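Local coordinates for protein lipoteichoic acid primase (Listeria monocytogenes, PDB 4UOP) that belongs to the sulfatase family and has an extracellular catalytic domain that binds a magnesium ion, at residues 86-99 / 318-332. Numbering follows the deposited sequence.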
ATOM      1  N   LEU B  86     -23.898 -13.619  17.342  1.00 21.45           N
ATOM      2  CA  LEU B  86     -23.311 -12.385  17.897  1.00 21.81           C
ATOM      3  C   LEU B  86     -24.356 -11.601  18.671  1.00 21.64           C
ATOM      4  O   LEU B  86     -24.070 -11.058  19.717  1.00 21.56           O
ATOM      5  CB  LEU B  86     -22.697 -11.506  16.804  1.00 22.15           C
ATOM      6  CG  LEU B  86     -21.503 -12.072  16.025  1.00 22.94           C
ATOM      7  CD1 LEU B  86     -20.900 -10.992  15.117  1.00 24.58           C
ATOM      8  CD2 LEU B  86     -20.454 -12.659  16.945  1.00 24.19           C
ATOM      9  N   ASP B  87     -25.581 -11.566  18.166  1.00 22.85           N
ATOM     10  CA  ASP B  87     -26.657 -10.841  18.846  1.00 24.94           C
ATOM     11  C   ASP B  87     -26.915 -11.434  20.231  1.00 23.98           C
ATOM     12  O   ASP B  87     -27.076 -10.695  21.189  1.00 24.56           O
ATOM     13  CB  ASP B  87     -27.939 -10.851  18.020  1.00 25.87           C
ATOM     14  CG  ASP B  87     -27.751 -10.278  16.613  1.00 28.26           C
ATOM     15  OD1 ASP B  87     -26.719  -9.612  16.326  1.00 30.45           O
ATOM     16  OD2 ASP B  87     -28.649 -10.501  15.780  1.00 29.03           O
ATOM     17  N   GLY B  88     -26.928 -12.763  20.325  1.00 23.78           N
ATOM     18  CA  GLY B  88     -27.117 -13.480  21.584  1.00 24.11           C
ATOM     19  C   GLY B  88     -25.990 -13.245  22.581  1.00 24.50           C
ATOM     20  O   GLY B  88     -26.229 -13.188  23.785  1.00 26.45           O
ATOM     21  N   LEU B  89     -24.762 -13.095  22.092  1.00 24.24           N
ATOM     22  CA  LEU B  89     -23.612 -12.830  22.982  1.00 25.40           C
ATOM     23  C   LEU B  89     -23.665 -11.482  23.689  1.00 25.87           C
ATOM     24  O   LEU B  89     -23.016 -11.312  24.723  1.00 26.83           O
ATOM     25  CB  LEU B  89     -22.298 -12.889  22.205  1.00 25.36           C
ATOM     26  CG  LEU B  89     -21.804 -14.260  21.770  1.00 26.89           C
ATOM     27  CD1 LEU B  89     -20.609 -14.073  20.848  1.00 27.37           C
ATOM     28  CD2 LEU B  89     -21.450 -15.128  22.961  1.00 27.66           C
ATOM     29  N   GLN B  90     -24.398 -10.521  23.137  1.00 25.81           N
ATOM     30  CA  GLN B  90     -24.495  -9.185  23.745  1.00 28.75           C
ATOM     31  C   GLN B  90     -24.955  -9.209  25.201  1.00 31.71           C
ATOM     32  O   GLN B  90     -24.502  -8.389  25.994  1.00 31.20           O
ATOM     33  CB  GLN B  90     -25.397  -8.267  22.922  1.00 30.02           C
ATOM     34  CG  GLN B  90     -24.751  -7.839  21.614  1.00 29.83           C
ATOM     35  CD  GLN B  90     -25.552  -6.835  20.801  1.00 29.78           C
ATOM     36  OE1 GLN B  90     -25.281  -6.646  19.623  1.00 30.60           O
ATOM     37  NE2 GLN B  90     -26.503  -6.161  21.430  1.00 31.04           N
ATOM     38  N   ASN B  91     -25.825 -10.153  25.552  1.00 32.22           N
ATOM     39  CA  ASN B  91     -26.313 -10.292  26.929  1.00 36.50           C
ATOM     40  C   ASN B  91     -25.318 -10.896  27.898  1.00 35.55           C
ATOM     41  O   ASN B  91     -25.504 -10.787  29.106  1.00 36.75           O
ATOM     42  CB  ASN B  91     -27.582 -11.155  26.970  1.00 39.37           C
ATOM     43  CG  ASN B  91     -28.795 -10.430  26.436  1.00 44.20           C
ATOM     44  OD1 ASN B  91     -28.880  -9.203  26.501  1.00 48.45           O
ATOM     45  ND2 ASN B  91     -29.747 -11.186  25.891  1.00 49.18           N
ATOM     46  N   GLU B  92     -24.291 -11.569  27.392  1.00 33.49           N
ATOM     47  CA  GLU B  92     -23.370 -12.299  28.269  1.00 33.23           C
ATOM     48  C   GLU B  92     -21.893 -11.961  28.061  1.00 28.72           C
ATOM     49  O   GLU B  92     -21.031 -12.672  28.563  1.00 29.14           O
ATOM     50  CB  GLU B  92     -23.594 -13.807  28.124  1.00 35.99           C
ATOM     51  CG  GLU B  92     -23.358 -14.363  26.734  1.00 38.54           C
ATOM     52  CD  GLU B  92     -23.537 -15.877  26.666  1.00 42.05           C
ATOM     53  OE1 GLU B  92     -22.715 -16.624  27.234  1.00 42.91           O
ATOM     54  OE2 GLU B  92     -24.498 -16.330  26.017  1.00 46.18           O
ATOM     55  N   THR B  93     -21.600 -10.880  27.346  1.00 24.47           N
ATOM     56  CA  THR B  93     -20.209 -10.470  27.126  1.00 22.98           C
ATOM     57  C   THR B  93     -20.032  -8.980  27.347  1.00 21.22           C
ATOM     58  O   THR B  93     -21.001  -8.228  27.481  1.00 20.76           O
ATOM     59  CB  THR B  93     -19.775 -10.754  25.669  1.00 22.94           C
ATOM     60  OG1 THR B  93     -20.616 -10.022  24.777  1.00 22.20           O
ATOM     61  CG2 THR B  93     -19.861 -12.210  25.362  1.00 23.36           C
ATOM     62  N   MET B  94     -18.781  -8.555  27.388  1.00 20.61           N
ATOM     63  CA  MET B  94     -18.456  -7.162  27.173  1.00 20.85           C
ATOM     64  C   MET B  94     -18.240  -7.015  25.657  1.00 21.69           C
ATOM     65  O   MET B  94     -17.475  -7.780  25.051  1.00 22.01           O
ATOM     66  CB  MET B  94     -17.211  -6.768  27.944  1.00 22.03           C
ATOM     67  CG  MET B  94     -17.421  -6.720  29.458  1.00 23.35           C
ATOM     68  SD  MET B  94     -15.862  -6.388  30.283  1.00 28.53           S
ATOM     69  CE  MET B  94     -16.372  -6.384  32.006  1.00 27.67           C
ATOM     70  N   TYR B  95     -18.926  -6.066  25.056  1.00 19.77           N
ATOM     71  CA  TYR B  95     -18.846  -5.884  23.613  1.00 20.31           C
ATOM     72  C   TYR B  95     -18.764  -4.408  23.294  1.00 19.53           C
ATOM     73  O   TYR B  95     -19.077  -3.558  24.137  1.00 19.86           O
ATOM     74  CB  TYR B  95     -20.042  -6.550  22.921  1.00 20.33           C
ATOM     75  CG  TYR B  95     -21.359  -5.872  23.191  1.00 22.21           C
ATOM     76  CD1 TYR B  95     -22.096  -6.161  24.333  1.00 22.58           C
ATOM     77  CD2 TYR B  95     -21.838  -4.892  22.324  1.00 23.94           C
ATOM     78  CE1 TYR B  95     -23.301  -5.513  24.588  1.00 25.00           C
ATOM     79  CE2 TYR B  95     -23.024  -4.237  22.567  1.00 24.66           C
ATOM     80  CZ  TYR B  95     -23.757  -4.554  23.693  1.00 25.60           C
ATOM     81  OH  TYR B  95     -24.930  -3.884  23.902  1.00 27.56           O
ATOM     82  N   SER B  96     -18.320  -4.103  22.080  1.00 18.41           N
ATOM     83  CA  SER B  96     -18.133  -2.728  21.662  1.00 19.05           C
ATOM     84  C   SER B  96     -18.831  -2.406  20.367  1.00 19.36           C
ATOM     85  O   SER B  96     -18.771  -3.176  19.415  1.00 19.57           O
ATOM     86  CB  SER B  96     -16.660  -2.427  21.474  1.00 19.09           C
ATOM     87  OG  SER B  96     -16.487  -1.124  20.967  1.00 20.47           O
ATOM     88  N   ASN B  97     -19.475  -1.245  20.339  1.00 19.30           N
ATOM     89  CA  ASN B  97     -20.045  -0.672  19.115  1.00 20.33           C
ATOM     90  C   ASN B  97     -19.156   0.397  18.505  1.00 20.63           C
ATOM     91  O   ASN B  97     -19.558   1.066  17.559  1.00 21.47           O
ATOM     92  CB  ASN B  97     -21.430  -0.087  19.402  1.00 21.36           C
ATOM     93  CG  ASN B  97     -22.425  -1.140  19.802  1.00 22.23           C
ATOM     94  OD1 ASN B  97     -22.378  -2.266  19.307  1.00 22.85           O
ATOM     95  ND2 ASN B  97     -23.315  -0.793  20.719  1.00 22.98           N
ATOM     96  N   GLN B  98     -17.957   0.566  19.063  1.00 21.21           N
ATOM     97  CA  GLN B  98     -16.971   1.513  18.547  1.00 21.80           C
ATOM     98  C   GLN B  98     -15.584   0.904  18.634  1.00 19.74           C
ATOM     99  O   GLN B  98     -14.682   1.397  19.326  1.00 19.93           O
ATOM    100  CB  GLN B  98     -17.011   2.827  19.324  1.00 25.10           C
ATOM    101  CG  GLN B  98     -18.283   3.620  19.171  1.00 29.42           C
ATOM    102  CD  GLN B  98     -18.208   4.973  19.865  1.00 32.49           C
ATOM    103  OE1 GLN B  98     -17.569   5.121  20.906  1.00 36.37           O
ATOM    104  NE2 GLN B  98     -18.892   5.957  19.303  1.00 36.13           N
ATOM    105  N   PHE B  99     -15.423  -0.224  17.966  1.00 18.48           N
ATOM    106  CA  PHE B  99     -14.151  -0.899  17.916  1.00 17.56           C
ATOM    107  C   PHE B  99     -13.714  -0.890  16.471  1.00 17.40           C
ATOM    108  O   PHE B  99     -14.511  -1.214  15.583  1.00 16.45           O
ATOM    109  CB  PHE B  99     -14.283  -2.318  18.457  1.00 18.55           C
ATOM    110  CG  PHE B  99     -12.976  -2.957  18.780  1.00 19.73           C
ATOM    111  CD1 PHE B  99     -12.402  -2.784  20.035  1.00 21.41           C
ATOM    112  CD2 PHE B  99     -12.304  -3.714  17.841  1.00 20.97           C
ATOM    113  CE1 PHE B  99     -11.180  -3.350  20.333  1.00 20.85           C
ATOM    114  CE2 PHE B  99     -11.080  -4.307  18.149  1.00 21.26           C
ATOM    115  CZ  PHE B  99     -10.515  -4.106  19.394  1.00 20.89           C
ATOM    116  N   PRO B 318     -17.052  -5.820  14.656  1.00 17.41           N
ATOM    117  CA  PRO B 318     -17.565  -6.320  15.929  1.00 17.86           C
ATOM    118  C   PRO B 318     -16.437  -6.748  16.873  1.00 17.95           C
ATOM    119  O   PRO B 318     -15.359  -7.150  16.416  1.00 17.19           O
ATOM    120  CB  PRO B 318     -18.429  -7.505  15.522  1.00 18.07           C
ATOM    121  CG  PRO B 318     -17.845  -7.959  14.208  1.00 18.40           C
ATOM    122  CD  PRO B 318     -17.390  -6.712  13.530  1.00 18.01           C
ATOM    123  N   PHE B 319     -16.709  -6.641  18.168  1.00 17.16           N
ATOM    124  CA  PHE B 319     -15.783  -7.018  19.222  1.00 17.44           C
ATOM    125  C   PHE B 319     -16.567  -7.520  20.420  1.00 16.58           C
ATOM    126  O   PHE B 319     -17.422  -6.803  20.949  1.00 17.64           O
ATOM    127  CB  PHE B 319     -14.909  -5.838  19.634  1.00 17.53           C
ATOM    128  CG  PHE B 319     -13.952  -6.154  20.748  1.00 18.59           C
ATOM    129  CD1 PHE B 319     -12.756  -6.799  20.492  1.00 18.49           C
ATOM    130  CD2 PHE B 319     -14.273  -5.852  22.063  1.00 19.17           C
ATOM    131  CE1 PHE B 319     -11.880  -7.108  21.523  1.00 18.89           C
ATOM    132  CE2 PHE B 319     -13.410  -6.169  23.092  1.00 20.11           C
ATOM    133  CZ  PHE B 319     -12.215  -6.801  22.829  1.00 19.31           C
ATOM    134  N   PHE B 320     -16.291  -8.752  20.822  1.00 16.10           N
ATOM    135  CA  PHE B 320     -16.971  -9.400  21.939  1.00 16.79           C
ATOM    136  C   PHE B 320     -15.936 -10.067  22.812  1.00 17.16           C
ATOM    137  O   PHE B 320     -15.012 -10.726  22.315  1.00 16.08           O
ATOM    138  CB  PHE B 320     -17.973 -10.455  21.438  1.00 17.50           C
ATOM    139  CG  PHE B 320     -19.128  -9.883  20.679  1.00 18.44           C
ATOM    140  CD1 PHE B 320     -18.991  -9.529  19.350  1.00 19.51           C
ATOM    141  CD2 PHE B 320     -20.360  -9.687  21.294  1.00 20.33           C
ATOM    142  CE1 PHE B 320     -20.057  -8.975  18.652  1.00 19.65           C
ATOM    143  CE2 PHE B 320     -21.430  -9.158  20.598  1.00 20.90           C
ATOM    144  CZ  PHE B 320     -21.272  -8.777  19.282  1.00 20.84           C
ATOM    145  N   LEU B 321     -16.089  -9.912  24.122  1.00 17.91           N
ATOM    146  CA  LEU B 321     -15.187 -10.507  25.071  1.00 19.37           C
ATOM    147  C   LEU B 321     -15.955 -11.220  26.165  1.00 19.09           C
ATOM    148  O   LEU B 321     -16.859 -10.648  26.788  1.00 18.41           O
ATOM    149  CB  LEU B 321     -14.266  -9.447  25.677  1.00 22.25           C
ATOM    150  CG  LEU B 321     -13.242 -10.080  26.641  1.00 26.05           C
ATOM    151  CD1 LEU B 321     -11.804  -9.713  26.297  1.00 28.55           C
ATOM    152  CD2 LEU B 321     -13.585  -9.681  28.059  1.00 27.12           C
ATOM    153  N   HIS B 322     -15.579 -12.471  26.386  1.00 19.42           N
ATOM    154  CA  HIS B 322     -16.140 -13.305  27.442  1.00 20.79           C
ATOM    155  C   HIS B 322     -15.020 -13.709  28.386  1.00 21.26           C
ATOM    156  O   HIS B 322     -13.899 -13.979  27.948  1.00 19.55           O
ATOM    157  CB  HIS B 322     -16.784 -14.551  26.830  1.00 22.14           C
ATOM    158  CG  HIS B 322     -16.796 -15.753  27.734  1.00 24.35           C
ATOM    159  ND1 HIS B 322     -17.795 -15.977  28.660  1.00 25.57           N
ATOM    160  CD2 HIS B 322     -15.938 -16.793  27.852  1.00 24.37           C
ATOM    161  CE1 HIS B 322     -17.540 -17.092  29.321  1.00 26.33           C
ATOM    162  NE2 HIS B 322     -16.418 -17.608  28.849  1.00 26.95           N
ATOM    163  N   TYR B 323     -15.316 -13.739  29.683  1.00 21.92           N
ATOM    164  CA  TYR B 323     -14.448 -14.452  30.617  1.00 23.09           C
ATOM    165  C   TYR B 323     -15.284 -15.057  31.724  1.00 22.72           C
ATOM    166  O   TYR B 323     -16.351 -14.521  32.054  1.00 23.00           O
ATOM    167  CB  TYR B 323     -13.313 -13.565  31.154  1.00 24.59           C
ATOM    168  CG  TYR B 323     -13.727 -12.392  32.009  1.00 27.62           C
ATOM    169  CD1 TYR B 323     -13.913 -12.529  33.385  1.00 31.46           C
ATOM    170  CD2 TYR B 323     -13.885 -11.130  31.454  1.00 29.36           C
ATOM    171  CE1 TYR B 323     -14.274 -11.437  34.175  1.00 32.75           C
ATOM    172  CE2 TYR B 323     -14.246 -10.039  32.229  1.00 31.00           C
ATOM    173  CZ  TYR B 323     -14.432 -10.192  33.586  1.00 32.99           C
ATOM    174  OH  TYR B 323     -14.800  -9.092  34.333  1.00 34.88           O
ATOM    175  N   PRO B 324     -14.817 -16.173  32.288  1.00 23.50           N
ATOM    176  CA  PRO B 324     -15.630 -16.859  33.304  1.00 25.00           C
ATOM    177  C   PRO B 324     -15.901 -16.000  34.544  1.00 26.85           C
ATOM    178  O   PRO B 324     -14.989 -15.346  35.060  1.00 28.55           O
ATOM    179  CB  PRO B 324     -14.785 -18.080  33.678  1.00 25.09           C
ATOM    180  CG  PRO B 324     -13.815 -18.246  32.554  1.00 25.56           C
ATOM    181  CD  PRO B 324     -13.527 -16.854  32.071  1.00 24.48           C
ATOM    182  N   GLY B 325     -17.145 -16.012  35.000  1.00 27.67           N
ATOM    183  CA  GLY B 325     -17.530 -15.270  36.193  1.00 29.02           C
ATOM    184  C   GLY B 325     -17.595 -13.768  35.999  1.00 29.38           C
ATOM    185  O   GLY B 325     -17.516 -13.017  36.972  1.00 30.53           O
ATOM    186  N   MET B 326     -17.713 -13.316  34.749  1.00 27.38           N
ATOM    187  CA  MET B 326     -17.917 -11.895  34.472  1.00 28.90           C
ATOM    188  C   MET B 326     -19.233 -11.447  35.108  1.00 30.06           C
ATOM    189  O   MET B 326     -20.262 -12.090  34.916  1.00 30.34           O
ATOM    190  CB  MET B 326     -17.973 -11.654  32.959  1.00 28.26           C
ATOM    191  CG  MET B 326     -18.464 -10.262  32.556  1.00 28.42           C
ATOM    192  SD  MET B 326     -18.662 -10.114  30.775  1.00 29.97           S
ATOM    193  CE  MET B 326     -16.967 -10.271  30.252  1.00 28.45           C
ATOM    194  N   GLU B 327     -19.204 -10.358  35.863  1.00 33.68           N
ATOM    195  CA  GLU B 327     -20.423  -9.881  36.529  1.00 39.44           C
ATOM    196  C   GLU B 327     -21.003  -8.631  35.868  1.00 38.28           C
ATOM    197  O   GLU B 327     -22.116  -8.220  36.182  1.00 43.54           O
ATOM    198  CB  GLU B 327     -20.167  -9.635  38.016  1.00 43.02           C
ATOM    199  CG  GLU B 327     -19.270  -8.447  38.329  1.00 48.26           C
ATOM    200  CD  GLU B 327     -18.974  -8.324  39.814  1.00 54.10           C
ATOM    201  OE1 GLU B 327     -18.688  -9.362  40.457  1.00 57.85           O
ATOM    202  OE2 GLU B 327     -19.025  -7.188  40.335  1.00 58.53           O
ATOM    203  N   ASN B 328     -20.257  -8.063  34.927  1.00 37.55           N
ATOM    204  CA  ASN B 328     -20.524  -6.741  34.395  1.00 36.55           C
ATOM    205  C   ASN B 328     -20.641  -6.744  32.860  1.00 33.25           C
ATOM    206  O   ASN B 328     -19.951  -5.985  32.195  1.00 30.26           O
ATOM    207  CB  ASN B 328     -19.350  -5.856  34.841  1.00 40.32           C
ATOM    208  CG  ASN B 328     -19.552  -4.393  34.532  1.00 43.62           C
ATOM    209  OD1 ASN B 328     -20.680  -3.915  34.432  1.00 45.73           O
ATOM    210  ND2 ASN B 328     -18.448  -3.668  34.385  1.00 45.56           N
ATOM    211  N   PRO B 329     -21.519  -7.596  32.290  1.00 31.12           N
ATOM    212  CA  PRO B 329     -21.626  -7.632  30.827  1.00 31.35           C
ATOM    213  C   PRO B 329     -22.269  -6.377  30.272  1.00 29.88           C
ATOM    214  O   PRO B 329     -23.047  -5.722  30.965  1.00 29.35           O
ATOM    215  CB  PRO B 329     -22.538  -8.836  30.575  1.00 30.60           C
ATOM    216  CG  PRO B 329     -23.392  -8.901  31.805  1.00 31.54           C
ATOM    217  CD  PRO B 329     -22.465  -8.527  32.923  1.00 32.26           C
ATOM    218  N   GLY B 330     -21.970  -6.063  29.018  1.00 27.39           N
ATOM    219  CA  GLY B 330     -22.577  -4.919  28.354  1.00 25.20           C
ATOM    220  C   GLY B 330     -21.603  -4.161  27.489  1.00 24.37           C
ATOM    221  O   GLY B 330     -20.519  -4.656  27.180  1.00 21.30           O
ATOM    222  N   GLU B 331     -22.022  -2.967  27.083  1.00 23.88           N
ATOM    223  CA  GLU B 331     -21.313  -2.181  26.085  1.00 24.84           C
ATOM    224  C   GLU B 331     -20.097  -1.490  26.692  1.00 24.44           C
ATOM    225  O   GLU B 331     -20.211  -0.771  27.681  1.00 25.70           O
ATOM    226  CB  GLU B 331     -22.263  -1.150  25.476  1.00 28.98           C
ATOM    227  CG  GLU B 331     -21.688  -0.373  24.311  1.00 32.98           C
ATOM    228  CD  GLU B 331     -22.669   0.613  23.701  1.00 37.62           C
ATOM    229  OE1 GLU B 331     -23.881   0.561  24.022  1.00 41.59           O
ATOM    230  OE2 GLU B 331     -22.231   1.436  22.868  1.00 41.23           O
ATOM    231  N   ILE B 332     -18.931  -1.733  26.110  1.00 21.97           N
ATOM    232  CA  ILE B 332     -17.714  -1.022  26.494  1.00 23.09           C
ATOM    233  C   ILE B 332     -17.785   0.373  25.870  1.00 23.87           C
ATOM    234  O   ILE B 332     -17.931   0.510  24.653  1.00 22.50           O
ATOM    235  CB  ILE B 332     -16.443  -1.746  25.984  1.00 22.45           C
ATOM    236  CG1 ILE B 332     -16.382  -3.187  26.497  1.00 22.37           C
ATOM    237  CG2 ILE B 332     -15.194  -0.992  26.422  1.00 23.32           C
ATOM    238  CD1 ILE B 332     -15.454  -4.081  25.705  1.00 21.93           C
TER
HETATM  239  O   HOH W   1     -18.555 -13.464  29.733  1.00 30.39           O
HETATM  240  O   HOH W   2     -19.457  -5.712  18.579  1.00 18.21           O
HETATM  241  O   HOH W   3     -15.993   0.318  22.871  1.00 32.52           O
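Strand 94-96 lies between two strands of a mixed beta-sheet: M94 bonds to strand 319-322 on one side, while Y95 bonds to G330 and I332 on the other. Antiparallel to 319-322, M94 N donates to L321 O (2.9 Å) and L321 N returns to M94 O (2.7 Å). The parallel partner is gripped by Y95 N to G330 O and by a nearly straight bond from I332 N to Y95 O (2.7 Å, 171° at the hydrogen). Strand 319-322 also pairs with strand 277-283, so the contact ties segment 86-99 to the central sheet of the sulfatase-type alpha/beta fold. On one face of the sheet the F99 ring forms an offset stack on F319, centroids 4.2 Å apart and planes at 14°. There too the extended M94 chain lays CG against M326 CE (3.7 Å). The Y95 ring, on the other face, lies between E331 CA and Q90 CG, which sits over its centre; Q90 OE1 is held by R70 and N74. With CG beside the backbone N (chi1 -66°), F320 reaches helix 84-89, its CZ 4.0 Å from L86 CB; T93 OG1, in the following loop and hydrogen-bonded to L89 O, meets the ring edge.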